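Local structure of CELL WALL surface anchor family protein (Streptococcus pneumoniae, 2WW8) at residues S378-F383 with D530-F535. The protein serves as the adhesin of the pneumococcal pilus and probably attaches the bacterium to host cells. Numbering follows the deposited sequence.
Sequences SQKVIF and DGYDVF. With CA (calcium ion), chain C.
Phe383 and Phe535 point the same way from neighbouring parallel strands, their planes 27° from parallel and strongly offset, so that mainly the rims meet. Phe535 CD2 lies over the rim of one Phe383 face, 3.6 Å from Phe383 CE1, while Val381 CG1 reaches the edge of the Phe535 ring at CE2, 3.8 Å away. At the start of the same face, the extended Gln379 chain, CG anti to the backbone N (chi1 -172°), brings NE2 to 2.8 Å from Asp533 OD2; the N-H points almost straight at the oxygen but meets it from above the carboxylate plane. Backbone hydrogen bonds Asp533 N to Lys380 O, Ile382 N to Asp533 O and Phe535 N to Ile382 O zip together 379-386 and 533-539, adjacent strands in the parallel core of a sheet with helices on both faces; with the magnesium site of Ser234, Ser236 and Asp387 this is the von Willebrand A (integrin I-like) fold. Helix 575-583 stacks Tyr582 on Phe535, and on the reverse face Ile382 packs against Ala366 and Leu370 of helix 359-373. Ile382 lies alongside Val534 and crosses Tyr532 obliquely, its CD1 touching both Tyr532 CD2 (3.9 Å) and Val534 CG2 (4.1 Å). Lys380 CB lies 3.6 Å from Tyr532 CD1, and Asp530 CB lies over the rim of one face of the Tyr532 ring. The bent Lys380 chain carries NZ off to Ser378 O and Arg375 O, while Tyr532 OH hydrogen-bonds Asp367 OD1, a calcium ligand together with Asn526 O, three waters and Asp530 OD2, which binds the CA ion at 2.4 Å.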
loop_
_atom_site.group_PDB
_atom_site.type_symbol
_atom_site.label_atom_id
_atom_site.label_comp_id
_atom_site.label_asym_id
_atom_site.label_seq_id
_atom_site.Cartn_x
_atom_site.Cartn_y
_atom_site.Cartn_z
ATOM N N SER A 378 -28.856 7.555 26.292
ATOM C CA SER A 378 -28.626 6.953 24.986
ATOM C C SER A 378 -29.972 6.954 24.276
ATOM O O SER A 378 -31.048 6.968 24.931
ATOM C CB SER A 378 -28.043 5.542 25.079
ATOM O OG SER A 378 -28.990 4.568 25.510
ATOM N N GLN A 379 -29.888 6.956 22.943
ATOM C CA GLN A 379 -31.067 6.811 22.140
ATOM C C GLN A 379 -31.226 5.307 21.885
ATOM O O GLN A 379 -30.299 4.689 21.362
ATOM C CB GLN A 379 -30.830 7.471 20.789
ATOM C CG GLN A 379 -32.141 7.524 19.958
ATOM C CD GLN A 379 -32.071 8.556 18.795
ATOM O OE1 GLN A 379 -31.049 9.244 18.602
ATOM N NE2 GLN A 379 -33.164 8.641 17.991
ATOM N N LYS A 380 -32.368 4.735 22.240
ATOM C CA LYS A 380 -32.514 3.252 22.208
ATOM C C LYS A 380 -33.296 2.880 20.958
ATOM O O LYS A 380 -34.351 3.452 20.706
ATOM C CB LYS A 380 -33.208 2.725 23.477
ATOM C CG LYS A 380 -32.295 2.975 24.702
ATOM C CD LYS A 380 -33.006 3.540 25.899
ATOM C CE LYS A 380 -32.121 3.859 27.086
ATOM N NZ LYS A 380 -31.641 5.268 27.301
ATOM N N VAL A 381 -32.752 1.972 20.139
ATOM C CA VAL A 381 -33.276 1.698 18.807
ATOM C C VAL A 381 -33.417 0.188 18.618
ATOM O O VAL A 381 -32.553 -0.557 19.054
ATOM C CB VAL A 381 -32.319 2.297 17.726
ATOM C CG1 VAL A 381 -32.862 2.134 16.249
ATOM C CG2 VAL A 381 -32.038 3.812 18.044
ATOM N N ILE A 382 -34.488 -0.235 17.952
ATOM C CA ILE A 382 -34.604 -1.588 17.401
ATOM C C ILE A 382 -34.790 -1.472 15.893
ATOM O O ILE A 382 -35.647 -0.668 15.428
ATOM C CB ILE A 382 -35.834 -2.311 18.043
ATOM C CG1 ILE A 382 -35.644 -2.372 19.589
ATOM C CG2 ILE A 382 -36.184 -3.643 17.378
ATOM C CD1 ILE A 382 -36.980 -2.648 20.313
ATOM N N PHE A 383 -33.934 -2.210 15.176
ATOM C CA PHE A 383 -34.154 -2.520 13.748
ATOM C C PHE A 383 -34.654 -3.992 13.644
ATOM O O PHE A 383 -33.968 -4.923 14.030
ATOM C CB PHE A 383 -32.829 -2.354 12.960
ATOM C CG PHE A 383 -32.405 -0.939 12.755
ATOM C CD1 PHE A 383 -32.874 -0.218 11.666
ATOM C CD2 PHE A 383 -31.498 -0.333 13.647
ATOM C CE1 PHE A 383 -32.444 1.113 11.477
ATOM C CE2 PHE A 383 -31.079 0.962 13.456
ATOM C CZ PHE A 383 -31.538 1.697 12.376
ATOM N N ASP A 530 -41.942 2.884 26.327
ATOM C CA ASP A 530 -40.524 3.134 26.536
ATOM C C ASP A 530 -39.827 4.151 25.624
ATOM O O ASP A 530 -38.705 4.531 25.923
ATOM C CB ASP A 530 -39.780 1.809 26.437
ATOM C CG ASP A 530 -40.298 0.788 27.487
ATOM O OD1 ASP A 530 -40.936 1.172 28.492
ATOM O OD2 ASP A 530 -40.040 -0.404 27.302
ATOM N N GLY A 531 -40.402 4.557 24.496
ATOM C CA GLY A 531 -39.813 5.739 23.846
ATOM C C GLY A 531 -38.711 5.274 22.892
ATOM O O GLY A 531 -37.950 6.102 22.417
ATOM N N TYR A 532 -38.601 3.978 22.626
ATOM C CA TYR A 532 -37.655 3.438 21.649
ATOM C C TYR A 532 -37.970 3.923 20.243
ATOM O O TYR A 532 -39.147 4.138 19.916
ATOM C CB TYR A 532 -37.626 1.938 21.634
ATOM C CG TYR A 532 -37.388 1.169 22.911
ATOM C CD1 TYR A 532 -36.607 1.683 23.951
ATOM C CD2 TYR A 532 -37.996 -0.087 23.084
ATOM C CE1 TYR A 532 -36.400 0.942 25.151
ATOM C CE2 TYR A 532 -37.818 -0.806 24.229
ATOM C CZ TYR A 532 -36.984 -0.313 25.237
ATOM O OH TYR A 532 -36.791 -1.048 26.394
ATOM N N ASP A 533 -36.940 4.114 19.423
ATOM C CA ASP A 533 -37.171 4.104 17.968
ATOM C C ASP A 533 -37.235 2.626 17.527
ATOM O O ASP A 533 -36.301 1.846 17.660
ATOM C CB ASP A 533 -36.071 4.838 17.190
ATOM C CG ASP A 533 -35.998 6.302 17.566
ATOM O OD1 ASP A 533 -36.808 7.062 16.997
ATOM O OD2 ASP A 533 -35.154 6.693 18.421
ATOM N N VAL A 534 -38.318 2.237 16.876
ATOM C CA VAL A 534 -38.467 0.842 16.411
ATOM C C VAL A 534 -38.809 0.949 14.925
ATOM O O VAL A 534 -39.885 1.494 14.587
ATOM C CB VAL A 534 -39.630 0.133 17.142
ATOM C CG1 VAL A 534 -39.687 -1.334 16.697
ATOM C CG2 VAL A 534 -39.409 0.221 18.677
ATOM N N PHE A 535 -37.918 0.395 14.111
ATOM C CA PHE A 535 -38.008 0.344 12.639
ATOM C C PHE A 535 -38.196 -1.118 12.189
ATOM O O PHE A 535 -37.520 -1.996 12.712
ATOM C CB PHE A 535 -36.668 0.806 12.061
ATOM C CG PHE A 535 -36.322 2.215 12.422
ATOM C CD1 PHE A 535 -37.064 3.274 11.904
ATOM C CD2 PHE A 535 -35.249 2.485 13.279
ATOM C CE1 PHE A 535 -36.756 4.628 12.204
ATOM C CE2 PHE A 535 -34.925 3.868 13.585
ATOM C CZ PHE A 535 -35.703 4.922 13.081
HETATM CA CA CA C . -40.500 -2.477 28.353
HETATM O O HOH W 1 -41.994 -0.999 29.621
HETATM O O HOH W 2 -41.741 -3.805 29.890
HETATM O O HOH W 3 -38.851 -2.062 30.073
#